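Local coordinates for protein hydroxyglutarate synthase (Pseudomonas putida, PDB 6W1G) that catalyses the iron(II)-dependent decarboxylation and hydroxylation of 2-oxoadipate to D-2-hydroxyglutarate in D-lysine catabolism, at residues Ala357-Leu368 with Glu448-Leu459. Residues are numbered along the deposited sequence; the frame is centred on the assembly and turned at random.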
loop_
_atom_site.group_PDB
_atom_site.type_symbol
_atom_site.label_atom_id
_atom_site.label_comp_id
_atom_site.label_asym_id
_atom_site.label_seq_id
_atom_site.Cartn_x
_atom_site.Cartn_y
_atom_site.Cartn_z
ATOM N N ALA A 357 1.172 16.016 10.825
ATOM C CA ALA A 357 0.978 14.587 10.783
ATOM C C ALA A 357 -0.148 14.208 11.721
ATOM O O ALA A 357 -0.490 14.962 12.628
ATOM C CB ALA A 357 2.213 13.810 11.163
ATOM N N TYR A 358 -0.729 13.035 11.495
ATOM C CA TYR A 358 -1.725 12.468 12.405
ATOM C C TYR A 358 -1.023 11.617 13.453
ATOM O O TYR A 358 0.011 11.006 13.190
ATOM C CB TYR A 358 -2.727 11.595 11.624
ATOM C CG TYR A 358 -3.589 12.387 10.707
ATOM C CD1 TYR A 358 -4.641 13.140 11.182
ATOM C CD2 TYR A 358 -3.359 12.370 9.327
ATOM C CE1 TYR A 358 -5.438 13.863 10.319
ATOM C CE2 TYR A 358 -4.150 13.065 8.450
ATOM C CZ TYR A 358 -5.197 13.840 8.956
ATOM O OH TYR A 358 -5.968 14.586 8.106
ATOM N N PHE A 359 -1.638 11.577 14.637
ATOM C CA PHE A 359 -1.087 10.903 15.814
ATOM C C PHE A 359 -2.102 10.010 16.459
ATOM O O PHE A 359 -3.300 10.208 16.349
ATOM C CB PHE A 359 -0.570 11.948 16.821
ATOM C CG PHE A 359 0.660 12.660 16.329
ATOM C CD1 PHE A 359 0.597 13.763 15.474
ATOM C CD2 PHE A 359 1.915 12.131 16.635
ATOM C CE1 PHE A 359 1.771 14.299 14.945
ATOM C CE2 PHE A 359 3.076 12.694 16.126
ATOM C CZ PHE A 359 3.008 13.745 15.279
ATOM N N ARG A 360 -1.614 9.040 17.208
ATOM C CA ARG A 360 -2.428 8.349 18.215
ATOM C C ARG A 360 -1.848 8.613 19.588
ATOM O O ARG A 360 -0.637 8.694 19.777
ATOM C CB ARG A 360 -2.475 6.828 17.933
ATOM C CG ARG A 360 -3.170 6.497 16.644
ATOM C CD ARG A 360 -3.089 4.965 16.349
ATOM N NE ARG A 360 -3.993 4.239 17.212
ATOM C CZ ARG A 360 -3.799 3.002 17.621
ATOM N NH1 ARG A 360 -2.761 2.304 17.229
ATOM N NH2 ARG A 360 -4.686 2.458 18.448
ATOM N N TYR A 361 -2.755 8.728 20.529
ATOM C CA TYR A 361 -2.495 9.079 21.903
ATOM C C TYR A 361 -2.866 7.909 22.791
ATOM O O TYR A 361 -3.898 7.278 22.569
ATOM C CB TYR A 361 -3.333 10.303 22.288
ATOM C CG TYR A 361 -2.927 11.535 21.503
ATOM C CD1 TYR A 361 -3.442 11.787 20.219
ATOM C CD2 TYR A 361 -2.017 12.424 21.994
ATOM C CE1 TYR A 361 -3.097 12.889 19.494
ATOM C CE2 TYR A 361 -1.624 13.539 21.275
ATOM C CZ TYR A 361 -2.150 13.759 20.018
ATOM O OH TYR A 361 -1.765 14.858 19.342
ATOM N N PHE A 362 -2.067 7.655 23.832
ATOM C CA PHE A 362 -2.225 6.508 24.706
ATOM C C PHE A 362 -2.057 6.900 26.170
ATOM O O PHE A 362 -1.141 7.632 26.526
ATOM C CB PHE A 362 -1.186 5.440 24.363
ATOM C CG PHE A 362 -1.232 5.026 22.916
ATOM C CD1 PHE A 362 -2.189 4.142 22.443
ATOM C CD2 PHE A 362 -0.353 5.580 21.994
ATOM C CE1 PHE A 362 -2.251 3.800 21.112
ATOM C CE2 PHE A 362 -0.435 5.232 20.653
ATOM C CZ PHE A 362 -1.366 4.350 20.214
ATOM N N ALA A 363 -2.908 6.327 27.026
ATOM C CA ALA A 363 -2.696 6.443 28.457
ATOM C C ALA A 363 -1.464 5.653 28.868
ATOM O O ALA A 363 -1.312 4.488 28.500
ATOM C CB ALA A 363 -3.922 5.876 29.163
ATOM N N THR A 364 -0.610 6.256 29.664
ATOM C CA THR A 364 0.563 5.580 30.170
ATOM C C THR A 364 0.269 4.882 31.491
ATOM O O THR A 364 -0.745 5.094 32.142
ATOM C CB THR A 364 1.715 6.555 30.375
ATOM O OG1 THR A 364 1.353 7.389 31.457
ATOM C CG2 THR A 364 2.010 7.386 29.141
ATOM N N GLU A 365 1.207 4.042 31.907
ATOM C CA GLU A 365 1.080 3.413 33.212
ATOM C C GLU A 365 0.999 4.466 34.314
ATOM O O GLU A 365 0.198 4.334 35.260
ATOM C CB GLU A 365 2.216 2.443 33.466
ATOM C CG GLU A 365 2.138 1.214 32.599
ATOM C CD GLU A 365 3.235 0.212 32.898
ATOM O OE1 GLU A 365 3.989 0.445 33.864
ATOM O OE2 GLU A 365 3.324 -0.801 32.178
ATOM N N LYS A 366 1.837 5.499 34.216
ATOM C CA LYS A 366 1.782 6.588 35.188
ATOM C C LYS A 366 0.414 7.263 35.169
ATOM O O LYS A 366 -0.158 7.573 36.222
ATOM C CB LYS A 366 2.890 7.597 34.886
ATOM C CG LYS A 366 2.932 8.781 35.825
ATOM C CD LYS A 366 4.082 9.712 35.496
ATOM C CE LYS A 366 4.101 10.910 36.377
ATOM N NZ LYS A 366 5.292 11.753 36.108
ATOM N N GLY A 367 -0.115 7.543 33.987
ATOM C CA GLY A 367 -1.416 8.161 33.916
ATOM C C GLY A 367 -2.488 7.287 34.505
ATOM O O GLY A 367 -3.359 7.780 35.224
ATOM N N LEU A 368 -2.479 6.003 34.174
ATOM C CA LEU A 368 -3.507 5.111 34.698
ATOM C C LEU A 368 -3.464 5.073 36.205
ATOM O O LEU A 368 -4.519 5.011 36.849
ATOM C CB LEU A 368 -3.310 3.691 34.125
ATOM C CG LEU A 368 -3.634 3.629 32.635
ATOM C CD1 LEU A 368 -3.137 2.344 32.017
ATOM C CD2 LEU A 368 -5.120 3.788 32.341
ATOM N N GLU A 448 -7.149 9.165 14.811
ATOM C CA GLU A 448 -6.609 10.035 15.845
ATOM C C GLU A 448 -7.671 10.348 16.893
ATOM O O GLU A 448 -7.422 10.240 18.112
ATOM C CB GLU A 448 -6.094 11.300 15.151
ATOM C CG GLU A 448 -5.518 12.352 16.045
ATOM C CD GLU A 448 -4.966 13.515 15.228
ATOM O OE1 GLU A 448 -5.762 14.242 14.640
ATOM O OE2 GLU A 448 -3.731 13.668 15.114
ATOM N N ARG A 449 -8.874 10.702 16.457
ATOM C CA ARG A 449 -9.940 11.034 17.382
ATOM C C ARG A 449 -10.307 9.858 18.266
ATOM O O ARG A 449 -10.534 10.035 19.473
ATOM C CB ARG A 449 -11.146 11.529 16.592
ATOM C CG ARG A 449 -12.338 11.898 17.420
ATOM C CD ARG A 449 -13.243 12.957 16.723
ATOM N NE ARG A 449 -13.446 12.764 15.309
ATOM C CZ ARG A 449 -14.625 12.580 14.715
ATOM N NH1 ARG A 449 -15.764 12.555 15.407
ATOM N NH2 ARG A 449 -14.646 12.419 13.413
ATOM N N ARG A 450 -10.428 8.660 17.689
ATOM C CA ARG A 450 -10.762 7.500 18.514
ATOM C C ARG A 450 -9.699 7.289 19.574
ATOM O O ARG A 450 -10.008 6.913 20.706
ATOM C CB ARG A 450 -10.888 6.255 17.645
ATOM C CG ARG A 450 -12.212 6.239 16.840
ATOM C CD ARG A 450 -12.488 4.838 16.250
ATOM N NE ARG A 450 -11.507 4.592 15.206
ATOM C CZ ARG A 450 -11.667 4.858 13.890
ATOM N NH1 ARG A 450 -12.795 5.301 13.395
ATOM N NH2 ARG A 450 -10.690 4.681 13.092
ATOM N N SER A 451 -8.412 7.520 19.242
ATOM C CA SER A 451 -7.386 7.303 20.254
ATOM C C SER A 451 -7.545 8.287 21.404
ATOM O O SER A 451 -7.363 7.915 22.578
ATOM C CB SER A 451 -5.961 7.378 19.667
ATOM O OG SER A 451 -5.504 8.696 19.431
ATOM N N LEU A 452 -7.877 9.536 21.100
ATOM C CA LEU A 452 -8.029 10.524 22.158
ATOM C C LEU A 452 -9.227 10.187 23.035
ATOM O O LEU A 452 -9.183 10.351 24.256
ATOM C CB LEU A 452 -8.158 11.919 21.534
ATOM C CG LEU A 452 -6.861 12.508 21.033
ATOM C CD1 LEU A 452 -7.130 13.577 20.007
ATOM C CD2 LEU A 452 -6.036 13.033 22.170
ATOM N N GLN A 453 -10.304 9.717 22.432
ATOM C CA GLN A 453 -11.485 9.343 23.215
ATOM C C GLN A 453 -11.175 8.168 24.124
ATOM O O GLN A 453 -11.600 8.135 25.280
ATOM C CB GLN A 453 -12.623 9.010 22.272
ATOM C CG GLN A 453 -13.117 10.221 21.560
ATOM C CD GLN A 453 -14.257 9.907 20.645
ATOM O OE1 GLN A 453 -14.509 8.740 20.315
ATOM N NE2 GLN A 453 -14.979 10.933 20.228
ATOM N N ALA A 454 -10.455 7.178 23.617
ATOM C CA ALA A 454 -10.092 6.023 24.426
ATOM C C ALA A 454 -9.164 6.428 25.560
ATOM O O ALA A 454 -9.264 5.904 26.681
ATOM C CB ALA A 454 -9.452 4.938 23.542
ATOM N N CYS A 455 -8.256 7.344 25.290
ATOM C CA CYS A 455 -7.337 7.802 26.312
ATOM C C CYS A 455 -8.088 8.544 27.400
ATOM O O CYS A 455 -7.852 8.324 28.590
ATOM C CB CYS A 455 -6.328 8.698 25.635
ATOM S SG CYS A 455 -4.944 9.216 26.675
ATOM N N ALA A 456 -9.052 9.384 27.012
ATOM C CA ALA A 456 -9.837 10.093 28.009
ATOM C C ALA A 456 -10.602 9.127 28.911
ATOM O O ALA A 456 -10.630 9.292 30.126
ATOM C CB ALA A 456 -10.796 11.063 27.334
ATOM N N GLN A 457 -11.217 8.107 28.334
ATOM C CA GLN A 457 -11.901 7.114 29.163
ATOM C C GLN A 457 -10.931 6.395 30.076
ATOM O O GLN A 457 -11.210 6.198 31.271
ATOM C CB GLN A 457 -12.629 6.163 28.230
ATOM C CG GLN A 457 -13.839 6.836 27.653
ATOM C CD GLN A 457 -14.774 7.420 28.729
ATOM O OE1 GLN A 457 -15.141 6.739 29.689
ATOM N NE2 GLN A 457 -15.118 8.697 28.583
ATOM N N ALA A 458 -9.777 5.991 29.546
ATOM C CA ALA A 458 -8.825 5.250 30.366
ATOM C C ALA A 458 -8.325 6.102 31.526
ATOM O O ALA A 458 -8.065 5.567 32.603
ATOM C CB ALA A 458 -7.683 4.754 29.487
ATOM N N LEU A 459 -8.204 7.419 31.326
ATOM C CA LEU A 459 -7.684 8.309 32.352
ATOM C C LEU A 459 -8.770 8.936 33.181
ATOM O O LEU A 459 -8.494 9.805 34.013
ATOM C CB LEU A 459 -6.829 9.386 31.707
ATOM C CG LEU A 459 -5.534 8.848 31.060
ATOM C CD1 LEU A 459 -4.768 9.976 30.475
ATOM C CD2 LEU A 459 -4.665 8.059 32.026
HETATM O O HOH W 1 -5.803 5.573 23.211
HETATM O O HOH W 2 -2.606 15.438 16.970
#
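A fully extended run from the backbone N out to CD (chi1 179°) carries the Glu448 carboxylate, in one of its two modelled conformers, across to the start of strand 359-363, where OE2 takes the backbone N-H of Phe359 at 3.0 Å (N to OE2). The donor meets the anti side of the carboxylate, well out of its plane, while OE1 rests against the edge of the Tyr358 ring. Ser451, one helical turn on, holds its OG between its own N and carbonyl carbon (chi1 78°), a setting that lets the hydroxyl donate back to Glu448 O. The same OG accepts from Tyr361 N, 3.0 Å from OG, in a nearly straight bond. Two alternate amides of the strand are thus held by side chains of the helix, although Phe359 O, crowded by Glu448 CB and CG, is buried without a polar partner.

The strand forms a two-stranded antiparallel sheet with strand 389-393, and residues 448-458, the end of helix 440-458, run almost parallel to strand 359-363, at 11° and with axes 6.6 Å apart at closest approach. Leu452 lies alongside Tyr361 and sets CD2 over one face of the ring, 3.8 Å from its centroid, in a CH-pi contact. The phenol oxygen is hydrogen-bonded to Arg352 NE and, in the same Glu448 conformer, shares a water with OE2; a second water donates to both Tyr361 O and Ser451 O, bridging strand and helix backbones.

Farther along, contacts turn apolar. Cys455 SG sits by the Phe362-Ala363 peptide, and Ala363 CB fits against Ala458 CB (3.9 Å) and Leu459 CD2. The same CD2 abuts the backbone of Gly367 in the next helix, whose N-cap Thr364 accepts from Gly367 N, and Leu368 CD2 reaches the methyl of Ala458.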